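Local coordinates for protein histone-lysine N-methyltransferase SETMAR (Homo sapiens, PDB 3BO5) that methylates lysines of histone H3 through its SET domain and, as a fusion with a mariner transposase, takes part in DNA double-strand break repair, at residues 46-51 and 158-163. The protein carries 2 engineered substitutions. Numbering follows the deposited sequence.
Sequences VGPGAD and EVLGFS
Gly-161 N donates to Pro-48 O at 3.0 Å, a nearly straight bond (167° at the hydrogen) lying in the carbonyl plane on a lone pair. The same oxygen also receives a CA-H...O contact from Leu-160 CA at 3.4 Å, so two successive residues of the 158-163 segment converge on one carbonyl. A second bond, from Gly-47 N to Val-159 O at 2.9 Å, is bent and weak; Ala-50 CB presses on that acceptor too, 3.2 Å from Val-159 O. One water donates to both Val-46 O and Glu-158 OE2, linking backbone to carboxylate across the contact. Glu-158 is extended beyond CG, and its OE2 lies 3.5 Å from Pro-48 CD, while OE1 forms a salt bridge with Arg-168 of helix 162-169. The same CD also meets Leu-160 CD2 at 3.8 Å, the two side chains side by side and pointing the same way. Glycines line the closest approach: Gly-47 CA lies 4.0 Å from Leu-160 CD2, and Gly-161 CA makes a CA-H...O contact with Gly-49 O at 3.4 Å. The example combines a parallel beta bridge, Val-46 with Val-159, and a type II turn from Gly-47 to Ala-50; through the bridge, strand 45-46 of the pre-SET region pairs with strand 151-160 of the SET domain, and the turn follows it beside the start of helix 162-169, with Gly-161 at the N-cap.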
ATOM      1  N   VAL A  46      -1.619  -3.434  15.323  1.00 15.73           N
ATOM      2  CA  VAL A  46      -1.821  -2.320  16.260  1.00 15.46           C
ATOM      3  C   VAL A  46      -0.493  -1.726  16.626  1.00 15.98           C
ATOM      4  O   VAL A  46       0.496  -2.464  16.921  1.00 17.53           O
ATOM      5  CB  VAL A  46      -2.404  -2.819  17.606  1.00 15.76           C
ATOM      6  CG1 VAL A  46      -2.261  -1.714  18.709  1.00 21.44           C
ATOM      7  CG2 VAL A  46      -3.807  -3.197  17.420  1.00 17.68           C
ATOM      8  N   GLY A  47      -0.468  -0.374  16.659  1.00 14.26           N
ATOM      9  CA  GLY A  47       0.751   0.295  17.098  1.00 15.69           C
ATOM     10  C   GLY A  47       0.334   1.273  18.189  1.00 15.12           C
ATOM     11  O   GLY A  47      -0.889   1.472  18.434  1.00 15.66           O
ATOM     12  N   PRO A  48       1.358   1.860  18.841  1.00 15.63           N
ATOM     13  CA  PRO A  48       1.044   2.859  19.863  1.00 15.82           C
ATOM     14  C   PRO A  48       0.151   3.970  19.350  1.00 15.69           C
ATOM     15  O   PRO A  48       0.379   4.600  18.286  1.00 14.47           O
ATOM     16  CB  PRO A  48       2.414   3.354  20.336  1.00 16.95           C
ATOM     17  CG  PRO A  48       3.336   2.293  19.967  1.00 18.91           C
ATOM     18  CD  PRO A  48       2.801   1.685  18.676  1.00 17.16           C
ATOM     19  N   GLY A  49      -0.845   4.268  20.152  1.00 15.49           N
ATOM     20  CA  GLY A  49      -1.767   5.375  19.850  1.00 16.75           C
ATOM     21  C   GLY A  49      -2.905   5.073  18.916  1.00 17.93           C
ATOM     22  O   GLY A  49      -3.831   5.884  18.719  1.00 18.53           O
ATOM     23  N   ALA A  50      -2.877   3.884  18.308  1.00 17.43           N
ATOM     24  CA  ALA A  50      -4.006   3.464  17.517  1.00 17.84           C
ATOM     25  C   ALA A  50      -5.239   3.389  18.440  1.00 18.57           C
ATOM     26  O   ALA A  50      -5.161   2.827  19.509  1.00 19.60           O
ATOM     27  CB  ALA A  50      -3.694   2.099  16.942  1.00 17.23           C
ATOM     28  N   ASP A  51      -6.357   3.911  18.007  1.00 19.57           N
ATOM     29  CA  ASP A  51      -7.602   3.779  18.766  1.00 21.07           C
ATOM     30  C   ASP A  51      -8.530   2.747  18.171  1.00 21.05           C
ATOM     31  O   ASP A  51      -9.505   2.370  18.810  1.00 21.37           O
ATOM     32  CB  ASP A  51      -8.286   5.118  18.984  1.00 24.29           C
ATOM     33  CG  ASP A  51      -8.667   5.808  17.684  1.00 28.39           C
ATOM     34  OD1 ASP A  51      -7.949   5.674  16.674  1.00 33.25           O
ATOM     35  OD2 ASP A  51      -9.683   6.530  17.690  1.00 37.48           O
ATOM     36  N   GLU A 158       2.630  -0.926  11.372  1.00 11.91           N
ATOM     37  CA  GLU A 158       1.925  -0.522  12.584  1.00 11.89           C
ATOM     38  C   GLU A 158       1.005   0.640  12.290  1.00 13.09           C
ATOM     39  O   GLU A 158       1.412   1.614  11.618  1.00 13.94           O
ATOM     40  CB  GLU A 158       2.945   0.019  13.596  1.00 13.01           C
ATOM     41  CG  GLU A 158       3.871  -1.024  14.151  1.00 12.29           C
ATOM     42  CD  GLU A 158       4.826  -0.427  15.142  1.00 16.46           C
ATOM     43  OE1 GLU A 158       5.930  -0.065  14.756  1.00 13.07           O
ATOM     44  OE2 GLU A 158       4.377  -0.263  16.288  1.00 21.43           O
ATOM     45  N   VAL A 159      -0.189   0.557  12.838  1.00 12.16           N
ATOM     46  CA  VAL A 159      -1.168   1.660  12.730  1.00 12.45           C
ATOM     47  C   VAL A 159      -0.986   2.506  13.978  1.00 14.84           C
ATOM     48  O   VAL A 159      -1.054   1.981  15.096  1.00 14.76           O
ATOM     49  CB  VAL A 159      -2.582   1.101  12.664  1.00 13.35           C
ATOM     50  CG1 VAL A 159      -3.627   2.194  12.651  1.00 14.43           C
ATOM     51  CG2 VAL A 159      -2.686   0.289  11.326  1.00 14.25           C
ATOM     52  N   LEU A 160      -0.681   3.784  13.798  1.00 13.01           N
ATOM     53  CA  LEU A 160      -0.190   4.625  14.915  1.00 14.12           C
ATOM     54  C   LEU A 160      -1.179   5.738  15.138  1.00 13.60           C
ATOM     55  O   LEU A 160      -1.923   6.187  14.275  1.00 13.89           O
ATOM     56  CB  LEU A 160       1.113   5.298  14.523  1.00 13.94           C
ATOM     57  CG  LEU A 160       2.291   4.417  14.213  1.00 12.64           C
ATOM     58  CD1 LEU A 160       3.566   5.238  13.900  1.00 17.01           C
ATOM     59  CD2 LEU A 160       2.534   3.453  15.345  1.00 17.29           C
ATOM     60  N   GLY A 161      -1.155   6.257  16.360  1.00 13.02           N
ATOM     61  CA  GLY A 161      -1.810   7.524  16.557  1.00 14.54           C
ATOM     62  C   GLY A 161      -0.927   8.726  16.214  1.00 13.06           C
ATOM     63  O   GLY A 161       0.311   8.631  16.100  1.00 13.08           O
ATOM     64  N   PHE A 162      -1.603   9.886  16.123  1.00 13.77           N
ATOM     65  CA  PHE A 162      -0.953  11.100  15.691  1.00 15.04           C
ATOM     66  C   PHE A 162       0.267  11.471  16.575  1.00 14.37           C
ATOM     67  O   PHE A 162       1.326  11.818  16.067  1.00 14.35           O
ATOM     68  CB  PHE A 162      -1.999  12.224  15.686  1.00 16.52           C
ATOM     69  CG  PHE A 162      -1.533  13.507  15.096  1.00 16.28           C
ATOM     70  CD1 PHE A 162      -2.196  14.005  13.988  1.00 17.62           C
ATOM     71  CD2 PHE A 162      -0.560  14.302  15.703  1.00 21.34           C
ATOM     72  CE1 PHE A 162      -1.789  15.242  13.445  1.00 18.36           C
ATOM     73  CE2 PHE A 162      -0.151  15.523  15.143  1.00 20.05           C
ATOM     74  CZ  PHE A 162      -0.742  15.981  14.031  1.00 20.03           C
ATOM     75  N   SER A 163       0.083  11.390  17.905  1.00 15.51           N
ATOM     76  CA  SER A 163       1.179  11.782  18.806  1.00 15.50           C
ATOM     77  C   SER A 163       2.343  10.844  18.720  1.00 14.75           C
ATOM     78  O   SER A 163       3.505  11.301  18.780  1.00 18.12           O
ATOM     79  CB  SER A 163       0.719  11.989  20.236  1.00 16.61           C
ATOM     80  OG  SER A 163      -0.325  12.906  20.208  1.00 19.60           O
TER
HETATM   81  O   HOH W   1       3.489  -2.175  17.787  1.00 29.79           O